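Local structure of RNA polymerase sigma factor (Bartonella quintana, 5UXX) at residues W60-L65 with S127-E132; D133-C138 with G143-R148. The protein probably acts as an ECF-type sigma factor that binds promoter DNA and directs RNA polymerase to start transcription at particular genes. All coordinates share one frame; numbering follows the deposited sequence.

Contact 1: W60-L65 with S127-E132; sequences WLFTIL and SGFSYE
Phe62 of the sigma-70 region 2 helical domain meets Phe129 of region 4 in an edge-to-face aromatic pair, so the contact joins the two sigma domains directly. The ring planes stand at 74° to one another, with centroids 5.1 Å apart. Phe129 presents its rim: CE2 lies 3.5 Å from Phe62 CD2, and CZ hangs over the same face, offset from the ring centre. Phe62 projects from helix 57-81 with CG beside its own backbone N and anti to the carbonyl carbon (chi1 -86°), which carries the ring out toward the turn 127-130. Phe129, just before Ser130 and helix 131-138, extends its ring edge-first to Phe62.

This is the tight side of the contact. Leu123 of helix 115-125 touches both rings, while Phe22 and Leu19 of helix 7-26 pack on Phe62, and an aromatic side chain of another protein chain also packs against it. All three residues that touch, Phe62, Ser127 and Phe129, are buried.

The other side is looser. Gly128, with its positive phi of 80°, lets the chain turn at an exposed position between Ser127 and Phe129. Ser130 sits at the N-cap of helix 131-138, its hydroxyl hydrogen-bonded to the backbone N of Asp133; its own side chain stays far from segment 60-65, but the helix it caps returns to helix 57-81 through Ile137.

Ser127 completes the contact from the edge of the Phe62 ring. The buried hydroxyl is satisfied elsewhere, by hydrogen bonds to the carbonyl of Ile122 and to an aromatic side chain of the other protein chain; Ser127 OG lies near the Phe62 ring plane, 3.6 Å from Phe62 CE2.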
loop_
_atom_site.group_PDB
_atom_site.type_symbol
_atom_site.label_atom_id
_atom_site.label_comp_id
_atom_site.label_asym_id
_atom_site.label_seq_id
_atom_site.Cartn_x
_atom_site.Cartn_y
_atom_site.Cartn_z
ATOM N N TRP A 60 -0.205 11.242 -4.309
ATOM C CA TRP A 60 1.162 11.742 -4.395
ATOM C C TRP A 60 2.076 10.968 -3.449
ATOM O O TRP A 60 3.191 10.593 -3.813
ATOM C CB TRP A 60 1.200 13.238 -4.071
ATOM C CG TRP A 60 2.544 13.875 -4.255
ATOM C CD1 TRP A 60 3.143 14.195 -5.439
ATOM C CD2 TRP A 60 3.453 14.280 -3.224
ATOM N NE1 TRP A 60 4.369 14.770 -5.209
ATOM C CE2 TRP A 60 4.584 14.834 -3.858
ATOM C CE3 TRP A 60 3.422 14.226 -1.827
ATOM C CZ2 TRP A 60 5.673 15.330 -3.144
ATOM C CZ3 TRP A 60 4.505 14.720 -1.120
ATOM C CH2 TRP A 60 5.614 15.264 -1.779
ATOM N N LEU A 61 1.589 10.730 -2.235
ATOM C CA LEU A 61 2.351 10.011 -1.220
ATOM C C LEU A 61 2.501 8.534 -1.570
ATOM O O LEU A 61 3.577 7.957 -1.411
ATOM C CB LEU A 61 1.683 10.162 0.148
ATOM C CG LEU A 61 1.739 11.565 0.755
ATOM C CD1 LEU A 61 0.849 11.664 1.983
ATOM C CD2 LEU A 61 3.169 11.935 1.100
ATOM N N PHE A 62 1.415 7.927 -2.043
ATOM C CA PHE A 62 1.425 6.520 -2.428
ATOM C C PHE A 62 2.375 6.269 -3.594
ATOM O O PHE A 62 3.007 5.217 -3.674
ATOM C CB PHE A 62 0.014 6.050 -2.792
ATOM C CG PHE A 62 -0.803 5.594 -1.612
ATOM C CD1 PHE A 62 -0.898 6.371 -0.468
ATOM C CD2 PHE A 62 -1.482 4.386 -1.653
ATOM C CE1 PHE A 62 -1.651 5.950 0.613
ATOM C CE2 PHE A 62 -2.238 3.961 -0.575
ATOM C CZ PHE A 62 -2.322 4.743 0.559
ATOM N N THR A 63 2.467 7.242 -4.496
ATOM C CA THR A 63 3.364 7.151 -5.642
ATOM C C THR A 63 4.821 7.067 -5.194
ATOM O O THR A 63 5.602 6.281 -5.731
ATOM C CB THR A 63 3.194 8.355 -6.588
ATOM O OG1 THR A 63 1.825 8.451 -7.000
ATOM C CG2 THR A 63 4.080 8.201 -7.817
ATOM N N ILE A 64 5.180 7.883 -4.207
ATOM C CA ILE A 64 6.537 7.879 -3.668
ATOM C C ILE A 64 6.876 6.534 -3.030
ATOM O O ILE A 64 7.949 5.978 -3.272
ATOM C CB ILE A 64 6.729 8.998 -2.627
ATOM C CG1 ILE A 64 6.578 10.370 -3.288
ATOM C CG2 ILE A 64 8.090 8.878 -1.956
ATOM C CD1 ILE A 64 6.643 11.529 -2.316
ATOM N N LEU A 65 5.953 6.008 -2.231
ATOM C CA LEU A 65 6.160 4.727 -1.562
ATOM C C LEU A 65 6.234 3.588 -2.572
ATOM O O LEU A 65 7.100 2.719 -2.472
ATOM C CB LEU A 65 5.047 4.461 -0.542
ATOM C CG LEU A 65 5.265 3.292 0.426
ATOM C CD1 LEU A 65 4.699 3.619 1.798
ATOM C CD2 LEU A 65 4.645 2.005 -0.102
ATOM N N SER A 127 -7.612 1.085 -0.994
ATOM C CA SER A 127 -7.070 2.420 -0.754
ATOM C C SER A 127 -8.049 3.527 -1.137
ATOM O O SER A 127 -7.853 4.689 -0.779
ATOM C CB SER A 127 -5.754 2.600 -1.512
ATOM O OG SER A 127 -4.824 1.592 -1.154
ATOM N N GLY A 128 -9.099 3.168 -1.869
ATOM C CA GLY A 128 -10.160 4.108 -2.185
ATOM C C GLY A 128 -9.863 5.065 -3.326
ATOM O O GLY A 128 -10.489 6.119 -3.431
ATOM N N PHE A 129 -8.910 4.706 -4.181
ATOM C CA PHE A 129 -8.586 5.534 -5.339
ATOM C C PHE A 129 -9.532 5.268 -6.505
ATOM O O PHE A 129 -10.081 4.175 -6.636
ATOM C CB PHE A 129 -7.142 5.299 -5.790
ATOM C CG PHE A 129 -6.112 5.825 -4.834
ATOM C CD1 PHE A 129 -5.924 7.189 -4.680
ATOM C CD2 PHE A 129 -5.321 4.956 -4.102
ATOM C CE1 PHE A 129 -4.975 7.677 -3.803
ATOM C CE2 PHE A 129 -4.368 5.438 -3.224
ATOM C CZ PHE A 129 -4.195 6.799 -3.075
ATOM N N SER A 130 -9.722 6.281 -7.343
ATOM C CA SER A 130 -10.465 6.116 -8.583
ATOM C C SER A 130 -9.598 5.381 -9.599
ATOM O O SER A 130 -8.388 5.255 -9.407
ATOM C CB SER A 130 -10.903 7.471 -9.138
ATOM O OG SER A 130 -9.780 8.256 -9.498
ATOM N N TYR A 131 -10.214 4.890 -10.670
ATOM C CA TYR A 131 -9.463 4.241 -11.741
ATOM C C TYR A 131 -8.463 5.215 -12.351
ATOM O O TYR A 131 -7.342 4.838 -12.692
ATOM C CB TYR A 131 -10.403 3.702 -12.822
ATOM C CG TYR A 131 -11.281 2.561 -12.357
ATOM C CD1 TYR A 131 -10.728 1.343 -11.988
ATOM C CD2 TYR A 131 -12.661 2.701 -12.298
ATOM C CE1 TYR A 131 -11.524 0.296 -11.563
ATOM C CE2 TYR A 131 -13.466 1.659 -11.876
ATOM C CZ TYR A 131 -12.892 0.460 -11.510
ATOM O OH TYR A 131 -13.688 -0.581 -11.089
ATOM N N GLU A 132 -8.885 6.468 -12.481
ATOM C CA GLU A 132 -8.039 7.525 -13.019
ATOM C C GLU A 132 -6.780 7.723 -12.174
ATOM O O GLU A 132 -5.666 7.739 -12.698
ATOM C CB GLU A 132 -8.824 8.837 -13.105
ATOM C CG GLU A 132 -8.183 9.891 -13.989
ATOM C CD GLU A 132 -8.345 9.586 -15.465
ATOM O OE1 GLU A 132 -9.499 9.553 -15.941
ATOM O OE2 GLU A 132 -7.320 9.376 -16.147
#

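Contact 2: D133-C138 with G143-R148; sequences DAAAIC and GTIKSR
The helix-turn-helix of sigma-70 region 4 supplies this contact: helix 131-138 and helix 142-159, the latter in the place of the recognition helix, are joined by a short turn and packed nearly at right angles. The axes of the two segments come within 9.3 Å at 99°, and the backbones are nearest at Ala135 and Ile145. Ala134 and Ala135 present little bulk here, consistent with the close approach. From segment 143-148, Ile145 makes the contacts within 4.5 Å, and its two arms divide the work. CG1 lies beside its own backbone N, anti to the carbonyl carbon (chi1 -74°), and rests against the Ala135 backbone, 3.7 Å from Ala135 CA. CD1 continues to Ala134 O at 3.9 Å and to the sulfur of Cys138, whereas the CG2 branch turns to the methyl of Ala134. No hydrogen bond crosses between the segments, so the interface is held by apolar packing. Ile124 and Leu123 of helix 115-125 touch Ala134 and Cys138, respectively. Along segment 143-148 the Thr144 carbonyl serves two donors, the Arg148 backbone N and the Ser147 hydroxyl. Ser147 OG donates to Thr144 O at 2.8 Å, tilted 28° from the carbonyl plane.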
loop_
_atom_site.group_PDB
_atom_site.type_symbol
_atom_site.label_atom_id
_atom_site.label_comp_id
_atom_site.label_asym_id
_atom_site.label_seq_id
_atom_site.Cartn_x
_atom_site.Cartn_y
_atom_site.Cartn_z
ATOM N N ASP A 133 -6.967 7.870 -10.867
ATOM C CA ASP A 133 -5.857 8.125 -9.954
ATOM C C ASP A 133 -4.940 6.914 -9.803
ATOM O O ASP A 133 -3.720 7.060 -9.727
ATOM C CB ASP A 133 -6.382 8.552 -8.581
ATOM C CG ASP A 133 -6.824 10.002 -8.553
ATOM O OD1 ASP A 133 -6.266 10.809 -9.326
ATOM O OD2 ASP A 133 -7.728 10.336 -7.758
ATOM N N ALA A 134 -5.528 5.723 -9.760
ATOM C CA ALA A 134 -4.753 4.493 -9.649
ATOM C C ALA A 134 -3.889 4.282 -10.888
ATOM O O ALA A 134 -2.772 3.771 -10.799
ATOM C CB ALA A 134 -5.670 3.304 -9.435
ATOM N N ALA A 135 -4.415 4.680 -12.041
ATOM C CA ALA A 135 -3.678 4.583 -13.296
ATOM C C ALA A 135 -2.473 5.518 -13.287
ATOM O O ALA A 135 -1.394 5.161 -13.761
ATOM C CB ALA A 135 -4.587 4.895 -14.473
ATOM N N ALA A 136 -2.668 6.718 -12.748
ATOM C CA ALA A 136 -1.596 7.700 -12.640
ATOM C C ALA A 136 -0.492 7.205 -11.713
ATOM O O ALA A 136 0.693 7.394 -11.990
ATOM C CB ALA A 136 -2.143 9.032 -12.150
ATOM N N ILE A 137 -0.888 6.577 -10.610
ATOM C CA ILE A 137 0.061 6.026 -9.650
ATOM C C ILE A 137 0.922 4.933 -10.282
ATOM O O ILE A 137 2.141 4.919 -10.117
ATOM C CB ILE A 137 -0.661 5.451 -8.411
ATOM C CG1 ILE A 137 -1.334 6.572 -7.618
ATOM C CG2 ILE A 137 0.312 4.690 -7.523
ATOM C CD1 ILE A 137 -2.206 6.078 -6.484
ATOM N N CYS A 138 0.283 4.029 -11.015
ATOM C CA CYS A 138 0.986 2.900 -11.617
ATOM C C CYS A 138 1.614 3.257 -12.961
ATOM O O CYS A 138 2.350 2.459 -13.540
ATOM C CB CYS A 138 0.034 1.715 -11.792
ATOM S SG CYS A 138 -0.636 1.072 -10.246
ATOM N N GLY A 143 -7.702 1.456 -18.740
ATOM C CA GLY A 143 -8.095 0.129 -19.179
ATOM C C GLY A 143 -7.239 -0.970 -18.578
ATOM O O GLY A 143 -7.733 -2.052 -18.259
ATOM N N THR A 144 -5.948 -0.690 -18.428
ATOM C CA THR A 144 -5.011 -1.650 -17.855
ATOM C C THR A 144 -5.336 -1.938 -16.391
ATOM O O THR A 144 -5.369 -3.095 -15.972
ATOM C CB THR A 144 -3.560 -1.148 -17.963
ATOM O OG1 THR A 144 -3.242 -0.892 -19.336
ATOM C CG2 THR A 144 -2.596 -2.183 -17.409
ATOM N N ILE A 145 -5.572 -0.878 -15.624
ATOM C CA ILE A 145 -5.954 -1.003 -14.220
ATOM C C ILE A 145 -7.218 -1.845 -14.073
ATOM O O ILE A 145 -7.286 -2.741 -13.230
ATOM C CB ILE A 145 -6.183 0.381 -13.573
ATOM C CG1 ILE A 145 -4.845 1.076 -13.320
ATOM C CG2 ILE A 145 -6.950 0.250 -12.267
ATOM C CD1 ILE A 145 -3.966 0.358 -12.320
ATOM N N LYS A 146 -8.208 -1.559 -14.912
ATOM C CA LYS A 146 -9.485 -2.262 -14.872
ATOM C C LYS A 146 -9.329 -3.759 -15.123
ATOM O O LYS A 146 -9.937 -4.577 -14.432
ATOM C CB LYS A 146 -10.450 -1.654 -15.891
ATOM C CG LYS A 146 -10.992 -0.297 -15.476
ATOM C CD LYS A 146 -11.909 0.293 -16.532
ATOM C CE LYS A 146 -12.505 1.608 -16.058
ATOM N NZ LYS A 146 -13.320 2.264 -17.117
ATOM N N SER A 147 -8.513 -4.117 -16.110
ATOM C CA SER A 147 -8.270 -5.522 -16.419
ATOM C C SER A 147 -7.484 -6.191 -15.295
ATOM O O SER A 147 -7.726 -7.351 -14.961
ATOM C CB SER A 147 -7.524 -5.666 -17.746
ATOM O OG SER A 147 -6.196 -5.186 -17.641
ATOM N N ARG A 148 -6.546 -5.449 -14.713
ATOM C CA ARG A 148 -5.762 -5.949 -13.588
ATOM C C ARG A 148 -6.645 -6.169 -12.363
ATOM O O ARG A 148 -6.463 -7.135 -11.626
ATOM C CB ARG A 148 -4.618 -4.987 -13.256
ATOM C CG ARG A 148 -3.474 -5.033 -14.256
ATOM C CD ARG A 148 -2.407 -3.994 -13.963
ATOM N NE ARG A 148 -1.313 -4.071 -14.926
ATOM C CZ ARG A 148 -0.281 -3.234 -14.959
ATOM N NH1 ARG A 148 -0.195 -2.248 -14.077
ATOM N NH2 ARG A 148 0.667 -3.384 -15.874
#

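In the fold
The two contacts share helix 131-138 and are centred about 10 Å apart on the same side of the chain's centre. Contact 1 joins region 4 to region 2 through the turn leading into that helix, whereas contact 2 lies wholly within region 4. They also touch directly. Ile137 brings CD1 to 4.0 Å from Phe129 CE2 and CG1 to 3.7 Å from Thr63 OG1, linking the helix to both halves of contact 1. Separately, Tyr131 CD1 lies 3.9 Å from Ile145 CG2, and the Tyr131 ring makes a cation-pi interaction with Lys146. The domain interface and the probable DNA-binding motif are thus packed together.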